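Local structure of erythrocyte membrane protein 1 (Plasmodium falciparum, 2XU0) at residues L15-S18 against H19-R23; E317-S320 against E321-R325; K387-E390 against F391-N395; N420-K424 against S425-I429; H443-D447 against E448-I452. The protein is the N-terminal NTS-DBL1 adhesion region of a surface protein of infected red cells, and probably binds host cell receptors during rosetting. The protein carries 10 engineered substitutions. All blocks are in the same frame, centred on the assembly; numbering follows the deposited sequence. Where two conformers were deposited one is given.

Contact 1 (L15-S18 against H19-R23)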
# COMPACT_ATOMS: atom_id res chain seq x y z
N LEU A 15 -3.53 -11.38 -14.68
CA LEU A 15 -2.70 -11.68 -15.83
C LEU A 15 -2.46 -10.50 -16.73
O LEU A 15 -1.43 -10.45 -17.41
CB LEU A 15 -3.36 -12.81 -16.64
CG LEU A 15 -3.05 -14.29 -16.35
CD1 LEU A 15 -2.51 -14.56 -14.96
CD2 LEU A 15 -4.25 -15.15 -16.68
N SER A 16 -3.43 -9.58 -16.80
CA SER A 16 -3.33 -8.43 -17.66
C SER A 16 -2.60 -7.23 -17.05
O SER A 16 -2.27 -6.30 -17.79
CB SER A 16 -4.69 -8.05 -18.24
OG SER A 16 -5.54 -7.49 -17.25
N GLU A 17 -2.28 -7.27 -15.74
CA GLU A 17 -1.55 -6.19 -15.07
C GLU A 17 -0.25 -5.92 -15.85
O GLU A 17 0.52 -6.85 -16.11
CB GLU A 17 -1.23 -6.55 -13.61
CG GLU A 17 -0.37 -5.49 -12.91
CD GLU A 17 -0.00 -5.71 -11.45
OE1 GLU A 17 -0.64 -6.56 -10.79
OE2 GLU A 17 0.93 -5.02 -10.97
N SER A 18 0.00 -4.63 -16.20
CA SER A 18 1.20 -4.20 -16.93
C SER A 18 2.52 -4.62 -16.29
O SER A 18 2.73 -4.45 -15.08
CB SER A 18 1.20 -2.68 -17.09
OG SER A 18 2.33 -2.26 -17.83
N HIS A 19 3.46 -5.10 -17.13
CA HIS A 19 4.80 -5.46 -16.64
C HIS A 19 5.52 -4.16 -16.22
O HIS A 19 6.55 -4.21 -15.57
CB HIS A 19 5.58 -6.21 -17.76
CG HIS A 19 6.04 -5.29 -18.87
ND1 HIS A 19 5.15 -4.77 -19.80
CD2 HIS A 19 7.28 -4.80 -19.11
CE1 HIS A 19 5.88 -4.01 -20.60
NE2 HIS A 19 7.16 -3.99 -20.22
N LYS A 20 4.95 -2.99 -16.60
CA LYS A 20 5.46 -1.67 -16.24
C LYS A 20 4.61 -0.98 -15.15
O LYS A 20 4.67 0.24 -15.01
CB LYS A 20 5.67 -0.78 -17.48
CG LYS A 20 6.93 -1.11 -18.27
CD LYS A 20 7.00 -0.25 -19.51
CE LYS A 20 8.17 -0.59 -20.40
NZ LYS A 20 8.01 -0.01 -21.76
N SER A 21 3.85 -1.77 -14.35
CA SER A 21 3.11 -1.22 -13.20
C SER A 21 4.18 -0.91 -12.17
O SER A 21 5.26 -1.54 -12.21
CB SER A 21 2.13 -2.26 -12.63
OG SER A 21 2.81 -3.31 -11.96
N ALA A 22 3.93 0.07 -11.27
CA ALA A 22 4.92 0.43 -10.24
C ALA A 22 5.27 -0.75 -9.40
O ALA A 22 6.43 -0.92 -9.11
CB ALA A 22 4.43 1.59 -9.36
N ARG A 23 4.26 -1.58 -8.99
CA ARG A 23 4.51 -2.78 -8.21
C ARG A 23 5.52 -3.70 -8.91
O ARG A 23 6.46 -4.14 -8.27
CB ARG A 23 3.21 -3.55 -7.85
CG ARG A 23 3.49 -4.73 -6.88
CD ARG A 23 2.23 -5.51 -6.46
NE ARG A 23 1.56 -6.16 -7.59
CZ ARG A 23 1.90 -7.36 -8.07
NH1 ARG A 23 2.90 -8.05 -7.54
NH2 ARG A 23 1.26 -7.86 -9.12
O HOH W 1 -1.38 -5.55 -8.03
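E17 and R23 form a salt bridge across the link between helices 13-16 and 22-39, E17 OE1 lying 2.8 Å from R23 NH2. The bond is nearly straight at nitrogen, 164°, and the oxygen sits in the guanidinium plane at its edge. On the acid's side the nitrogen comes from above the carboxylate, and the two flat groups stand 74° apart. A water bonded to both E17 OE1 and R23 NE closes a small ring beside the direct bond. The other carboxylate oxygen takes a neutral partner: S21 OG donates to the anti lone pair of E17 OE2 at 2.7 Å. E17 can span this distance because its chain runs fully extended, with CG anti to the backbone N (chi1 176°).

Backbone bonds shape the turn that separates these groups. S18 to S21 is a type I beta turn, closed by S21 N to S18 O at 3.0 Å. Inside it S18 OG accepts from K20 N, also at 3.0 Å, which makes an ST turn.

S21 is the N-cap of helix 22-39, its OG accepting from N24 N while donating to E17. R23 NH2 has a second acceptor, F279 O, and K281 NZ bonds E17 O, so strand 279-281 borders the contact. With each carboxylate oxygen gripped and the group largely buried, E17 is probably held ionised, its charge offset by R23 and by the amino end of the helix; the bonds tie the turn to the start of helix 22-39.

Contact 2 (E317-S320 against E321-R325)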
# COMPACT_ATOMS: atom_id res chain seq x y z
N GLU A 317 2.64 3.80 -4.03
CA GLU A 317 2.07 2.83 -4.97
C GLU A 317 0.72 2.32 -4.41
O GLU A 317 -0.24 2.20 -5.16
CB GLU A 317 3.07 1.66 -5.22
CG GLU A 317 2.58 0.60 -6.19
CD GLU A 317 1.65 -0.47 -5.64
OE1 GLU A 317 1.62 -0.68 -4.41
OE2 GLU A 317 0.91 -1.07 -6.45
N GLU A 318 0.64 2.05 -3.12
CA GLU A 318 -0.63 1.62 -2.51
C GLU A 318 -1.63 2.78 -2.49
O GLU A 318 -2.84 2.57 -2.69
CB GLU A 318 -0.38 1.12 -1.10
CG GLU A 318 -1.60 0.54 -0.41
CD GLU A 318 -1.27 -0.04 0.94
OE1 GLU A 318 -0.08 0.01 1.34
OE2 GLU A 318 -2.19 -0.61 1.59
N TRP A 319 -1.13 4.02 -2.31
CA TRP A 319 -2.01 5.19 -2.31
C TRP A 319 -2.72 5.27 -3.64
O TRP A 319 -3.94 5.44 -3.68
CB TRP A 319 -1.22 6.49 -2.03
CG TRP A 319 -2.08 7.72 -2.08
CD1 TRP A 319 -2.73 8.31 -1.03
CD2 TRP A 319 -2.48 8.44 -3.25
NE1 TRP A 319 -3.48 9.37 -1.47
CE2 TRP A 319 -3.35 9.48 -2.83
CE3 TRP A 319 -2.13 8.37 -4.61
CZ2 TRP A 319 -3.88 10.41 -3.72
CZ3 TRP A 319 -2.71 9.25 -5.51
CH2 TRP A 319 -3.59 10.25 -5.06
N SER A 320 -1.97 5.17 -4.73
CA SER A 320 -2.50 5.29 -6.09
C SER A 320 -3.47 4.17 -6.48
O SER A 320 -4.50 4.45 -7.10
CB SER A 320 -1.38 5.48 -7.11
OG SER A 320 -0.59 4.31 -7.22
N GLU A 321 -3.15 2.93 -6.10
CA GLU A 321 -4.00 1.76 -6.37
C GLU A 321 -5.33 1.84 -5.63
O GLU A 321 -6.39 1.60 -6.22
CB GLU A 321 -3.25 0.45 -6.04
CG GLU A 321 -2.25 0.05 -7.12
CD GLU A 321 -2.94 -0.34 -8.41
OE1 GLU A 321 -3.52 -1.45 -8.47
OE2 GLU A 321 -3.00 0.51 -9.32
N GLU A 322 -5.26 2.21 -4.36
CA GLU A 322 -6.43 2.37 -3.48
C GLU A 322 -7.25 3.56 -3.88
O GLU A 322 -8.47 3.50 -3.75
CB GLU A 322 -6.02 2.44 -2.00
CG GLU A 322 -5.57 1.09 -1.48
CD GLU A 322 -6.69 0.07 -1.38
OE1 GLU A 322 -7.46 0.14 -0.38
OE2 GLU A 322 -6.86 -0.74 -2.32
N PHE A 323 -6.60 4.64 -4.39
CA PHE A 323 -7.29 5.84 -4.89
C PHE A 323 -8.14 5.42 -6.11
O PHE A 323 -9.33 5.73 -6.17
CB PHE A 323 -6.28 6.98 -5.30
CG PHE A 323 -6.87 8.03 -6.23
CD1 PHE A 323 -7.85 8.92 -5.78
CD2 PHE A 323 -6.54 8.05 -7.58
CE1 PHE A 323 -8.45 9.83 -6.66
CE2 PHE A 323 -7.13 8.97 -8.46
CZ PHE A 323 -8.09 9.85 -7.99
N CYS A 324 -7.51 4.74 -7.09
CA CYS A 324 -8.19 4.30 -8.33
C CYS A 324 -9.31 3.30 -8.02
O CYS A 324 -10.38 3.37 -8.64
CB CYS A 324 -7.18 3.71 -9.30
SG CYS A 324 -6.01 4.91 -9.99
N ARG A 325 -9.07 2.38 -7.08
CA ARG A 325 -10.05 1.36 -6.69
C ARG A 325 -11.27 2.04 -6.07
O ARG A 325 -12.37 1.84 -6.57
CB ARG A 325 -9.44 0.32 -5.74
CG ARG A 325 -10.45 -0.72 -5.23
CD ARG A 325 -9.82 -1.70 -4.26
NE ARG A 325 -9.63 -1.13 -2.93
CZ ARG A 325 -10.57 -1.08 -1.98
NH1 ARG A 325 -11.79 -1.53 -2.22
NH2 ARG A 325 -10.29 -0.56 -0.80
O HOH W 2 -1.21 2.60 -9.40
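E317 O accepts twice from one face of its plane, from E321 N at 3.1 Å and from S320 OG at 3.0 Å. The hydroxyl reaches back to it because OG stands between the backbone N and carbonyl carbon (chi1 68°). The next backbone bond, E322 N to E318 O, also ties the two halves of this helical stretch together. Within the second half R325 grips the E322 carboxylate side-on: NE lies 2.9 Å from E322 OE2, and NH2 the same distance from E322 OE1. Both oxygens are met on their syn sides and somewhat out of the carboxylate plane. A water lies within hydrogen-bonding distance of S320 OG and E321 OE2, 2.8 Å from each.

Outward from these bonds, the W319 and F323 side chains leave the helix alongside one another. Their planes are nearly parallel, 6° apart, but displaced, with the centroid of the W319 six-membered ring 5.4 Å from that of F323, and little of one ring lies over the other. What lies over the W319 six-membered ring is F323 CB, 4.2 Å from its centroid, a CH-pi contact. E321 CG rests 3.4 Å from E317 OE2, where the two acidic chains pass.

Each of the buried polar ends has a partner beyond this stretch: E317 pairs with R194, E318 with R134, W319 NE1 with E390, and E321 OE1 with H441 N. The aromatic side of helix 311-338 faces helix 371-407, while helix 186-204 meets its acidic side and the C324-C442 disulfide ties it to helix 440-443.

Contact 3 (K387-E390 against F391-N395)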
# COMPACT_ATOMS: atom_id res chain seq x y z
N LYS A 387 -7.83 13.99 -2.05
CA LYS A 387 -6.94 13.02 -2.72
C LYS A 387 -5.93 13.79 -3.57
O LYS A 387 -4.74 13.48 -3.54
CB LYS A 387 -7.75 12.02 -3.54
CG LYS A 387 -8.49 11.00 -2.67
CD LYS A 387 -7.50 9.98 -2.12
CE LYS A 387 -7.91 9.38 -0.81
NZ LYS A 387 -6.79 8.58 -0.26
N LEU A 388 -6.38 14.87 -4.22
CA LEU A 388 -5.49 15.73 -4.99
C LEU A 388 -4.39 16.27 -4.10
O LEU A 388 -3.24 16.30 -4.55
CB LEU A 388 -6.25 16.89 -5.66
CG LEU A 388 -5.40 17.92 -6.49
CD1 LEU A 388 -4.59 17.24 -7.62
CD2 LEU A 388 -6.26 19.05 -7.05
N GLU A 389 -4.72 16.73 -2.86
CA GLU A 389 -3.72 17.29 -1.96
C GLU A 389 -2.71 16.23 -1.55
O GLU A 389 -1.51 16.47 -1.64
CB GLU A 389 -4.35 18.01 -0.76
CG GLU A 389 -3.34 18.48 0.27
CD GLU A 389 -3.96 19.39 1.31
OE1 GLU A 389 -4.12 18.95 2.47
OE2 GLU A 389 -4.34 20.53 0.96
N GLU A 390 -3.20 15.05 -1.15
CA GLU A 390 -2.38 13.89 -0.81
C GLU A 390 -1.43 13.56 -1.95
O GLU A 390 -0.28 13.20 -1.70
CB GLU A 390 -3.29 12.69 -0.52
CG GLU A 390 -4.03 12.81 0.80
CD GLU A 390 -4.97 11.67 1.12
OE1 GLU A 390 -5.04 10.72 0.32
OE2 GLU A 390 -5.72 11.78 2.11
N PHE A 391 -1.93 13.64 -3.19
CA PHE A 391 -1.18 13.40 -4.41
C PHE A 391 -0.02 14.39 -4.58
O PHE A 391 1.12 13.96 -4.77
CB PHE A 391 -2.12 13.46 -5.65
CG PHE A 391 -1.30 13.42 -6.93
CD1 PHE A 391 -0.72 12.24 -7.37
CD2 PHE A 391 -1.02 14.60 -7.61
CE1 PHE A 391 0.12 12.22 -8.49
CE2 PHE A 391 -0.18 14.58 -8.73
CZ PHE A 391 0.38 13.39 -9.15
N TYR A 392 -0.29 15.71 -4.46
CA TYR A 392 0.78 16.72 -4.61
C TYR A 392 1.84 16.57 -3.52
O TYR A 392 3.03 16.72 -3.81
CB TYR A 392 0.23 18.16 -4.57
CG TYR A 392 -0.55 18.61 -5.79
CD1 TYR A 392 -0.06 18.38 -7.08
CD2 TYR A 392 -1.68 19.42 -5.66
CE1 TYR A 392 -0.71 18.90 -8.20
CE2 TYR A 392 -2.35 19.91 -6.78
CZ TYR A 392 -1.87 19.64 -8.05
OH TYR A 392 -2.56 20.07 -9.13
N LYS A 393 1.41 16.20 -2.29
CA LYS A 393 2.33 16.02 -1.16
C LYS A 393 3.31 14.90 -1.41
O LYS A 393 4.47 15.02 -1.04
CB LYS A 393 1.58 15.75 0.13
CG LYS A 393 0.86 16.97 0.71
CD LYS A 393 0.18 16.55 1.95
CE LYS A 393 0.13 17.66 2.97
NZ LYS A 393 -1.26 18.18 3.09
N GLN A 394 2.85 13.81 -2.03
CA GLN A 394 3.68 12.63 -2.33
C GLN A 394 4.54 12.87 -3.55
O GLN A 394 5.66 12.37 -3.65
CB GLN A 394 2.80 11.41 -2.48
CG GLN A 394 2.26 10.97 -1.14
CD GLN A 394 1.22 9.91 -1.32
OE1 GLN A 394 0.11 10.15 -1.82
NE2 GLN A 394 1.59 8.70 -0.99
N ASN A 395 4.04 13.69 -4.45
CA ASN A 395 4.70 14.13 -5.67
C ASN A 395 5.95 14.89 -5.26
O ASN A 395 7.03 14.65 -5.81
CB ASN A 395 3.73 15.04 -6.43
CG ASN A 395 4.17 15.49 -7.79
OD1 ASN A 395 5.29 15.94 -8.01
ND2 ASN A 395 3.24 15.44 -8.71
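L388 and Y392, one helical turn apart, meet with the leucine methyl over the tyrosine ring. L388 CD1 lies 4.0 Å from the ring centroid, 27° off its normal, in a CH-pi contact, and comes closest to Y392 CE2 at 3.6 Å. With CG anti to the backbone N (chi1 178°), L388 leans along the helix toward the next turn, where the ring turns a face to it. F391 directs its own ring elsewhere, toward F461, and touches L388 CD1 only loosely, at 4.4 Å from F391 CD2.

E390 gives up much of its surface at the backbone of the following turn, but its carboxylate reaches back to K387 of the preceding one. K387 NZ meets the syn lone pair of E390 OE1 at 2.8 Å, and the same oxygen accepts from W319 NE1 of helix 311-338. On the outer side E389 OE1 lies 3.0 Å from K393 NZ, a doubtful salt bridge, for it belongs to one of two lysine conformers.

The main-chain bonds F391 N to K387 O and K393 N to E389 O keep the spacing for these pairs. E389-K393 is at the surface and apparently mobile, whereas buried E390, bonded by both a lysine and an indole, is likely to remain charged.

Contact 4 (N420-K424 against S425-I429)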
# COMPACT_ATOMS: atom_id res chain seq x y z
N ASN A 420 19.26 2.54 -8.80
CA ASN A 420 18.59 1.74 -9.83
C ASN A 420 17.43 2.43 -10.52
O ASN A 420 17.25 2.20 -11.71
CB ASN A 420 18.15 0.39 -9.27
CG ASN A 420 19.24 -0.63 -9.35
OD1 ASN A 420 19.41 -1.31 -10.37
ND2 ASN A 420 20.03 -0.74 -8.29
N LEU A 421 16.63 3.25 -9.80
CA LEU A 421 15.51 4.01 -10.38
C LEU A 421 16.05 5.01 -11.39
O LEU A 421 15.44 5.21 -12.44
CB LEU A 421 14.74 4.80 -9.30
CG LEU A 421 13.68 4.08 -8.51
CD1 LEU A 421 13.18 4.97 -7.40
CD2 LEU A 421 12.51 3.63 -9.40
N ASP A 422 17.16 5.65 -11.03
CA ASP A 422 17.88 6.63 -11.85
C ASP A 422 18.42 6.00 -13.13
O ASP A 422 18.25 6.59 -14.19
CB ASP A 422 19.01 7.27 -11.05
CG ASP A 422 19.87 8.21 -11.88
OD1 ASP A 422 19.44 9.35 -12.11
OD2 ASP A 422 20.99 7.80 -12.25
N LYS A 423 19.06 4.80 -13.03
CA LYS A 423 19.61 4.04 -14.15
C LYS A 423 18.52 3.79 -15.20
O LYS A 423 18.79 3.89 -16.39
CB LYS A 423 20.24 2.71 -13.69
CG LYS A 423 21.71 2.85 -13.32
CD LYS A 423 22.28 1.57 -12.72
CE LYS A 423 23.54 1.83 -11.94
NZ LYS A 423 23.85 0.71 -11.02
N LYS A 424 17.29 3.53 -14.73
CA LYS A 424 16.10 3.37 -15.57
C LYS A 424 15.53 4.80 -15.80
O LYS A 424 16.20 5.77 -15.45
CB LYS A 424 15.13 2.39 -14.92
CG LYS A 424 15.81 1.05 -14.62
CD LYS A 424 14.92 0.05 -13.89
CE LYS A 424 15.59 -1.31 -13.78
NZ LYS A 424 16.79 -1.30 -12.89
N SER A 425 14.38 4.97 -16.43
CA SER A 425 13.94 6.37 -16.68
C SER A 425 13.45 7.23 -15.46
O SER A 425 13.38 8.47 -15.56
CB SER A 425 12.91 6.40 -17.81
OG SER A 425 11.82 5.52 -17.61
N TYR A 426 13.24 6.59 -14.31
CA TYR A 426 12.56 7.09 -13.12
C TYR A 426 13.12 8.22 -12.24
O TYR A 426 12.45 8.59 -11.27
CB TYR A 426 11.93 5.94 -12.34
CG TYR A 426 11.44 4.86 -13.30
CD1 TYR A 426 10.44 5.13 -14.22
CD2 TYR A 426 12.07 3.63 -13.36
CE1 TYR A 426 10.07 4.19 -15.18
CE2 TYR A 426 11.68 2.66 -14.29
CZ TYR A 426 10.69 2.95 -15.21
OH TYR A 426 10.29 2.01 -16.13
N SER A 427 14.20 8.90 -12.64
CA SER A 427 14.67 10.08 -11.89
C SER A 427 13.68 11.25 -12.12
O SER A 427 13.54 12.13 -11.28
CB SER A 427 16.07 10.49 -12.32
OG SER A 427 17.03 9.92 -11.46
N THR A 428 12.99 11.22 -13.27
CA THR A 428 11.95 12.15 -13.68
C THR A 428 10.67 11.71 -12.96
O THR A 428 10.33 10.53 -13.01
CB THR A 428 11.76 12.06 -15.22
OG1 THR A 428 13.04 12.00 -15.87
CG2 THR A 428 10.94 13.20 -15.78
N ILE A 429 9.97 12.65 -12.28
CA ILE A 429 8.71 12.34 -11.58
C ILE A 429 7.68 11.87 -12.60
O ILE A 429 6.95 10.93 -12.32
CB ILE A 429 8.20 13.48 -10.63
CG1 ILE A 429 6.79 13.20 -10.02
CG2 ILE A 429 8.21 14.83 -11.31
CD1 ILE A 429 6.64 12.00 -9.05
O HOH W 3 16.47 8.49 -14.96
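D422 points its carboxylate toward S427 by placing CG anti to the backbone N (chi1 175°), while S427, at an unusual chi1 of -95°, brings its hydroxyl to meet it. Y426 is likewise off a regular rotamer (chi1 -34°), a setting that lays its ring against K424 and its CB against L421.

A direct hydrogen bond across the turn runs from S427 OG to D422 OD1. It is short, 2.6 Å, and uses the anti lone pair, the one directed away from the other carboxylate oxygen. A water supports the same join from the main chain: it donates to D422 O at 2.7 Å and accepts from S427 N at 3.3 Å, so the two residues are linked both through side chains and through solvent.

Apolar contacts add to this. L421 CD2 touches Y426 CB at 3.8 Å, the two side chains crossing at about a right angle. K424 CB packs 3.5 Å from Y426 CE2, approaching the ring obliquely, and the lysine's extended methylene chain continues past CE2.

Helix 415-423 ends here: K424 leaves helical geometry, and S425 to T428 form a type I beta turn leading to helix 429-437. Helix 22-39 of the N-terminal segment lies against L421 and Y426 through I29 and V25, and Y398 OH bonds Y426 O. A charged acceptor thus holds a serine, alongside L421 packed on Y426 CB and K424 CB on the ring at CE2, and the water bridges the main chain from D422 O to S427 N just where helix 415-423 ends.

Contact 5 (H443-D447 against E448-I452)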
# COMPACT_ATOMS: atom_id res chain seq x y z
N HIS A 443 -4.84 1.28 -14.33
CA HIS A 443 -4.82 1.10 -15.78
C HIS A 443 -6.14 0.60 -16.37
O HIS A 443 -6.42 0.86 -17.54
CB HIS A 443 -3.67 0.19 -16.19
CG HIS A 443 -3.23 0.35 -17.61
ND1 HIS A 443 -3.21 -0.72 -18.49
CD2 HIS A 443 -2.78 1.45 -18.26
CE1 HIS A 443 -2.76 -0.24 -19.64
NE2 HIS A 443 -2.48 1.06 -19.55
N ASP A 444 -6.95 -0.08 -15.54
CA ASP A 444 -8.25 -0.65 -15.87
C ASP A 444 -9.42 0.36 -16.06
O ASP A 444 -10.32 0.47 -15.23
CB ASP A 444 -8.59 -1.80 -14.89
CG ASP A 444 -9.81 -2.65 -15.24
OD1 ASP A 444 -10.41 -3.24 -14.31
OD2 ASP A 444 -10.16 -2.73 -16.45
N ASN A 445 -9.40 1.07 -17.20
CA ASN A 445 -10.43 2.00 -17.67
C ASN A 445 -10.32 2.00 -19.17
O ASN A 445 -9.34 2.52 -19.71
CB ASN A 445 -10.23 3.42 -17.11
CG ASN A 445 -10.96 3.74 -15.81
OD1 ASN A 445 -10.44 4.45 -14.96
ND2 ASN A 445 -12.20 3.26 -15.66
N LYS A 446 -11.29 1.35 -19.85
CA LYS A 446 -11.33 1.20 -21.31
C LYS A 446 -11.86 2.47 -22.01
O LYS A 446 -11.67 2.64 -23.23
CB LYS A 446 -12.13 -0.05 -21.73
CG LYS A 446 -11.59 -1.37 -21.16
CD LYS A 446 -12.20 -2.58 -21.86
CE LYS A 446 -12.19 -3.82 -21.00
NZ LYS A 446 -13.35 -3.87 -20.08
N ASP A 447 -12.51 3.36 -21.23
CA ASP A 447 -13.11 4.63 -21.63
C ASP A 447 -12.04 5.73 -21.70
O ASP A 447 -11.40 6.02 -20.68
CB ASP A 447 -14.23 5.03 -20.64
CG ASP A 447 -14.82 3.86 -19.85
OD1 ASP A 447 -15.67 3.14 -20.42
OD2 ASP A 447 -14.41 3.66 -18.68
N GLU A 448 -11.85 6.33 -22.90
CA GLU A 448 -10.85 7.38 -23.17
C GLU A 448 -10.98 8.65 -22.31
O GLU A 448 -9.96 9.27 -22.00
CB GLU A 448 -10.74 7.73 -24.68
CG GLU A 448 -11.99 8.34 -25.31
CD GLU A 448 -11.79 9.06 -26.64
OE1 GLU A 448 -11.16 8.48 -27.55
OE2 GLU A 448 -12.30 10.20 -26.77
N LYS A 449 -12.22 9.02 -21.95
CA LYS A 449 -12.47 10.22 -21.15
C LYS A 449 -12.02 10.09 -19.69
O LYS A 449 -11.33 10.99 -19.19
CB LYS A 449 -13.94 10.71 -21.30
CG LYS A 449 -15.02 9.97 -20.50
CD LYS A 449 -15.54 8.71 -21.18
CE LYS A 449 -16.78 8.20 -20.48
NZ LYS A 449 -17.22 6.88 -21.01
N ASN A 450 -12.37 8.97 -19.03
CA ASN A 450 -12.06 8.69 -17.62
C ASN A 450 -10.78 7.84 -17.37
O ASN A 450 -10.73 7.08 -16.40
CB ASN A 450 -13.29 8.11 -16.89
CG ASN A 450 -13.85 6.84 -17.48
OD1 ASN A 450 -14.97 6.82 -17.99
ND2 ASN A 450 -13.12 5.74 -17.39
N LYS A 451 -9.76 8.00 -18.23
CA LYS A 451 -8.51 7.28 -18.04
C LYS A 451 -7.67 8.00 -16.99
O LYS A 451 -7.55 9.23 -17.02
CB LYS A 451 -7.75 7.03 -19.36
CG LYS A 451 -7.27 8.28 -20.14
CD LYS A 451 -5.78 8.62 -19.92
CE LYS A 451 -4.85 8.05 -20.97
NZ LYS A 451 -4.59 6.60 -20.76
N ILE A 452 -7.11 7.24 -16.03
CA ILE A 452 -6.26 7.77 -14.98
C ILE A 452 -4.93 8.20 -15.58
O ILE A 452 -4.30 7.41 -16.28
CB ILE A 452 -6.06 6.72 -13.85
CG1 ILE A 452 -7.41 6.34 -13.15
CG2 ILE A 452 -4.99 7.17 -12.87
CD1 ILE A 452 -8.13 7.42 -12.25
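N450 ND2 donates to D447 OD2 at 2.8 Å. The N-H points well at its acceptor, 162°, and the oxygen lies in the plane of the amide. The nitrogen reaches OD2 on its anti side, slightly out of the carboxylate plane; the two flat groups are inclined 61° to each other. N450 reaches back over the turn because its CG stands between its own backbone N and carbonyl carbon (chi1 58°).

K449 curls toward the same aspartate. Bent at chi2, its chain brings NZ to 3.5 Å from D447 CB, but the charged ends remain farther apart: D447 OD1 and K449 NZ are 4.1 Å from each other, too far for a salt bridge though near enough for some attraction. N445 lies on the inner side of the bend, its side chain crossing that of N450 at about a right angle, and I452 CG1 lies close to the N445 amide.

The loop doubles back between helices 440-443 and 457-460. Its inner edge rests on helix 311-338, where K328 touches N445 and I452 packs on C324 and K327, while K449 meets E465 of another loop.

In the fold
Along the chain the contacts come in numerical order, without overlap. Contact 1 leads into helix 22-39 of the N-terminal segment; contacts 2 to 5 all belong to the C-terminal Duffy-binding-like subdomain. Contact 2, on helix 311-338, lies nearest the centre of the chain and touches three others: contact 1 through R23 and A22 on E317, contact 3 on helix 371-407 through W319, their centres 12 Å apart, and contact 5 through C324 and F323 on I452. Contact 4 joins contact 3 through I429 on N395, and its centre is 26 Å from that of contact 5. The N-terminal segment is thereby packed directly onto the helical core of the adhesion domain.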